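Local coordinates for thiol-disulfide isomerase and thioredoxins (Corynebacterium glutamicum, PDB 3LOR) that is a thioredoxin-fold thiol-disulfide isomerase that exchanges disulfide bonds, with a CXXC redox motif typical of the family, at the interface of chains A and B and the interface of chains A and C. Sequence-based numbering; all coordinates share one arbitrary frame. Chains: chain A/B/C, Thiol-disulfide isomerase and thioredoxins.

Contact 1: the interface of chains A and B. Residues chain A 40, 83-84, 87-88, 91-92; chain B 41, 76, 79-80.
A:Val87, on helix 82-91, lays one methyl on the imidazole of B:His76. Its CG1 sits 3.5 Å above the ring plane, over the centre, in a CH-pi contact that has CG of the imidazole as its nearest atom. CG1 lies anti to the backbone N (chi1 -180°) and alone caps the face; the second methyl, CG2, lies above the plane but beyond the rim on the ND1 side, 3.7 Å from B:His76 ND1. The two side chains run antiparallel, alongside each other.

The remaining apolar contacts extend to both sides of A:Val87. One helical turn earlier, A:Ala84 CB rests 3.7 Å from B:Val79 CG1, while CG2 of the same valine leans toward A:Ala84 CA. B:Leu41 pushes its branched tip between A:Val87 and the selenomethionine A:Met40. Its CD1 meets A:Val87 CG1 at 3.9 Å, and its CD2 lies beside A:Met40 CE, the terminal methyl that the bend at chi3 (-60°) turns toward it. Behind this surface A:Met40 CB and A:Phe92 CD1 lie over opposite faces of the A:Phe88 ring, each toward the rim, which should help to fix the floor under B:Leu41.

Polar groups approach without bonding. The carbonyl O of B:Leu41 points at carbon, 3.4 Å from A:Glu91 CB, and also lies near A:Phe92 CE1, tilted above the plane of that ring. The carboxylate of A:Glu91 and the imidazole of B:His76 come tip to tip with their planes 63° apart; OE1 stands 4.1 Å from NE2, a proximity that may favour a charged histidine.

This largely apolar patch is part of a two-fold symmetric interface and has a twin with the chains exchanged. B:Leu41 immediately precedes the CXXC redox motif, so pairing of the chains, if it persists in solution, would bury surface beside the active site and could influence access to it.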
loop_
_atom_site.group_PDB
_atom_site.type_symbol
_atom_site.label_atom_id
_atom_site.label_comp_id
_atom_site.label_asym_id
_atom_site.label_seq_id
_atom_site.Cartn_x
_atom_site.Cartn_y
_atom_site.Cartn_z
HETATM N N MSE A 40 -6.219 -12.051 19.158
HETATM C CA MSE A 40 -5.171 -12.596 18.319
HETATM C C MSE A 40 -5.648 -13.118 16.978
HETATM O O MSE A 40 -4.894 -13.226 16.084
HETATM C CB MSE A 40 -4.320 -13.630 19.054
HETATM C CG MSE A 40 -5.057 -14.787 19.662
HETATM SE SE MSE A 40 -3.999 -16.046 20.557
HETATM C CE MSE A 40 -2.960 -16.544 19.127
ATOM N N GLU A 83 -1.575 -19.040 26.707
ATOM C CA GLU A 83 -0.497 -19.775 26.062
ATOM C C GLU A 83 -0.413 -19.542 24.574
ATOM O O GLU A 83 0.634 -19.344 24.044
ATOM C CB GLU A 83 -0.634 -21.256 26.325
ATOM N N ALA A 84 -1.554 -19.549 23.918
ATOM C CA ALA A 84 -1.662 -19.224 22.510
ATOM C C ALA A 84 -1.242 -17.790 22.235
ATOM O O ALA A 84 -0.644 -17.515 21.255
ATOM C CB ALA A 84 -3.027 -19.443 22.046
ATOM N N VAL A 87 2.546 -17.411 22.037
ATOM C CA VAL A 87 2.976 -17.780 20.709
ATOM C C VAL A 87 2.709 -16.716 19.665
ATOM O O VAL A 87 3.511 -16.487 18.835
ATOM C CB VAL A 87 2.389 -19.111 20.255
ATOM C CG1 VAL A 87 2.864 -19.418 18.915
ATOM C CG2 VAL A 87 2.755 -20.186 21.187
ATOM N N PHE A 88 1.564 -16.081 19.737
ATOM C CA PHE A 88 1.237 -15.019 18.838
ATOM C C PHE A 88 2.233 -13.902 18.991
ATOM O O PHE A 88 2.720 -13.398 18.043
ATOM C CB PHE A 88 -0.161 -14.520 19.161
ATOM C CG PHE A 88 -0.594 -13.349 18.373
ATOM C CD1 PHE A 88 -1.138 -13.513 17.142
ATOM C CD2 PHE A 88 -0.476 -12.094 18.874
ATOM C CE1 PHE A 88 -1.530 -12.477 16.440
ATOM C CE2 PHE A 88 -0.881 -11.059 18.178
ATOM C CZ PHE A 88 -1.411 -11.249 16.948
ATOM N N GLU A 91 5.675 -14.943 17.337
ATOM C CA GLU A 91 5.538 -14.999 15.901
ATOM C C GLU A 91 5.436 -13.633 15.259
ATOM O O GLU A 91 5.987 -13.404 14.239
ATOM C CB GLU A 91 4.296 -15.790 15.512
ATOM C CG GLU A 91 4.309 -17.258 15.780
ATOM C CD GLU A 91 5.080 -18.048 14.792
ATOM O OE1 GLU A 91 4.799 -19.227 14.642
ATOM O OE2 GLU A 91 5.976 -17.522 14.168
ATOM N N PHE A 92 4.721 -12.724 15.872
ATOM C CA PHE A 92 4.549 -11.424 15.314
ATOM C C PHE A 92 5.562 -10.398 15.792
ATOM O O PHE A 92 5.509 -9.286 15.437
ATOM C CB PHE A 92 3.098 -10.967 15.503
ATOM C CG PHE A 92 2.138 -11.673 14.637
ATOM C CD1 PHE A 92 1.846 -12.985 14.835
ATOM C CD2 PHE A 92 1.535 -11.027 13.605
ATOM C CE1 PHE A 92 0.987 -13.627 14.029
ATOM C CE2 PHE A 92 0.673 -11.682 12.798
ATOM C CZ PHE A 92 0.404 -12.977 13.009
ATOM N N LEU B 41 -0.710 -18.805 12.467
ATOM C CA LEU B 41 -0.070 -17.778 13.220
ATOM C C LEU B 41 1.203 -17.266 12.561
ATOM O O LEU B 41 2.027 -16.725 13.207
ATOM C CB LEU B 41 0.217 -18.219 14.635
ATOM C CG LEU B 41 -0.902 -18.677 15.529
ATOM C CD1 LEU B 41 -0.417 -18.886 16.867
ATOM C CD2 LEU B 41 -1.976 -17.702 15.553
ATOM N N HIS B 76 4.587 -25.151 17.294
ATOM C CA HIS B 76 3.527 -24.825 18.203
ATOM C C HIS B 76 2.255 -25.590 17.985
ATOM O O HIS B 76 1.219 -25.023 17.959
ATOM C CB HIS B 76 3.257 -23.343 18.198
ATOM C CG HIS B 76 4.486 -22.511 18.256
ATOM N ND1 HIS B 76 5.175 -22.281 19.419
ATOM C CD2 HIS B 76 5.149 -21.848 17.293
ATOM C CE1 HIS B 76 6.202 -21.502 19.172
ATOM N NE2 HIS B 76 6.215 -21.235 17.886
ATOM N N VAL B 79 -1.053 -25.240 20.113
ATOM C CA VAL B 79 -1.781 -24.041 19.734
ATOM C C VAL B 79 -2.494 -23.993 18.358
ATOM O O VAL B 79 -3.543 -23.452 18.277
ATOM C CB VAL B 79 -0.920 -22.794 19.939
ATOM C CG1 VAL B 79 -1.598 -21.593 19.452
ATOM C CG2 VAL B 79 -0.559 -22.649 21.355
HETATM N N MSE B 80 -1.883 -24.470 17.284
HETATM C CA MSE B 80 -2.498 -24.396 15.973
HETATM C C MSE B 80 -3.301 -25.644 15.602
HETATM O O MSE B 80 -3.132 -26.213 14.568
HETATM C CB MSE B 80 -1.464 -24.057 14.907
HETATM C CG MSE B 80 -0.605 -22.869 15.210
HETATM SE SE MSE B 80 0.220 -22.082 13.759
HETATM C CE MSE B 80 1.921 -22.050 14.423
#

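Contact 2: the interface of chains A and C. Residues chain A 148, 151-152, 155; chain C 151-152, 155-156.
A:Ser152 and C:Ser155 join hydroxyl to hydroxyl where the C-terminal helices of chains A and C meet. OG of A:Ser152, anti to its backbone N (chi1 167°), makes a 2.8 Å hydrogen bond with OG of C:Ser155; which hydroxyl donates is not decided. The C:Ser155 hydroxyl also donates back to its own helix, to the carbonyl O of C:Gly151 at 3.2 Å, with a C=O...donor angle of 162°; this second bond helps fix its rotation.

The Ser155 hydroxyl of chain A takes a backbone partner instead. A:Ser155 OG, placed between the backbone N and the carbonyl carbon (chi1 80°), donates a 3.0 Å hydrogen bond to the backbone O of C:Ser152. It arrives in the carbonyl plane on a lone pair, at a C=O...donor angle of 120°. The two copies of this serine thus differ in rotamer, and the symmetry is broken locally in the hydroxyl bonds.

Backbone packing is close and nearly symmetric. The carbonyl O of A:Gly151 lies 3.3 Å from C:Ser152 CA, and O of C:Gly151 approaches A:Ser152 CA at 3.4 Å. With no side chain at the glycines and short ones at the serines, the helices can come together backbone to backbone. A:Leu148 CD2 adds a light contact beside C:Gly151.

The small polar patch joins helix ends across a two-fold axis, and may serve assembly of the protein or only the crystal.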
loop_
_atom_site.group_PDB
_atom_site.type_symbol
_atom_site.label_atom_id
_atom_site.label_comp_id
_atom_site.label_asym_id
_atom_site.label_seq_id
_atom_site.Cartn_x
_atom_site.Cartn_y
_atom_site.Cartn_z
ATOM N N LEU A 148 -2.089 12.732 14.744
ATOM C CA LEU A 148 -2.650 13.975 15.176
ATOM C C LEU A 148 -3.143 13.841 16.600
ATOM O O LEU A 148 -2.891 14.690 17.377
ATOM C CB LEU A 148 -3.794 14.436 14.286
ATOM C CG LEU A 148 -3.611 14.939 12.869
ATOM C CD1 LEU A 148 -4.911 15.150 12.200
ATOM C CD2 LEU A 148 -2.828 16.164 12.858
ATOM N N GLY A 151 -0.085 13.482 18.989
ATOM C CA GLY A 151 0.714 14.662 18.979
ATOM C C GLY A 151 0.039 15.688 19.823
ATOM O O GLY A 151 0.667 16.389 20.530
ATOM N N SER A 152 -1.261 15.755 19.737
ATOM C CA SER A 152 -2.034 16.664 20.507
ATOM C C SER A 152 -1.988 16.422 22.029
ATOM O O SER A 152 -1.872 17.334 22.773
ATOM C CB SER A 152 -3.447 16.620 19.975
ATOM O OG SER A 152 -4.346 17.235 20.805
ATOM N N SER A 155 1.518 17.414 23.681
ATOM C CA SER A 155 1.908 18.790 23.870
ATOM C C SER A 155 0.962 19.565 24.740
ATOM O O SER A 155 1.128 20.724 24.909
ATOM C CB SER A 155 2.027 19.498 22.533
ATOM O OG SER A 155 0.761 19.873 22.064
ATOM N N GLY C 151 -0.037 17.732 15.098
ATOM C CA GLY C 151 -0.881 17.585 16.239
ATOM C C GLY C 151 -0.282 18.294 17.403
ATOM O O GLY C 151 -0.931 18.918 18.148
ATOM N N SER C 152 1.002 18.174 17.544
ATOM C CA SER C 152 1.672 18.882 18.568
ATOM C C SER C 152 1.628 20.403 18.435
ATOM O O SER C 152 1.486 21.091 19.384
ATOM C CB SER C 152 3.079 18.425 18.629
ATOM O OG SER C 152 3.691 19.234 19.559
ATOM N N SER C 155 -1.850 21.932 19.307
ATOM C CA SER C 155 -2.345 21.908 20.658
ATOM C C SER C 155 -1.524 22.712 21.591
ATOM O O SER C 155 -1.956 23.047 22.633
ATOM C CB SER C 155 -2.449 20.486 21.145
ATOM O OG SER C 155 -3.236 19.767 20.257
ATOM N N GLU C 156 -0.305 23.001 21.195
ATOM C CA GLU C 156 0.612 23.816 21.974
ATOM C C GLU C 156 0.048 25.097 22.516
ATOM O O GLU C 156 -0.666 25.803 21.847
ATOM C CB GLU C 156 1.758 24.226 21.109
ATOM C CG GLU C 156 3.066 23.975 21.664
ATOM C CD GLU C 156 4.113 24.201 20.649
ATOM O OE1 GLU C 156 4.018 25.210 19.944
ATOM O OE2 GLU C 156 5.004 23.352 20.522
#

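The centres of contact 1 and contact 2 lie about 37 Å apart, and the contacts share no residue. On chain A, contact 1 draws on helix 82-91 with the loop leading into the CXXC motif, whereas contact 2 uses the end of helix 143-154. Chain A can therefore hold chains B and C at the same time through separate two-fold interfaces, one mainly apolar in the patch described and the other built there from small polar residues. Two such interfaces per subunit could link the four copies of the deposited assembly, although the structure alone does not show that this tetramer forms in solution.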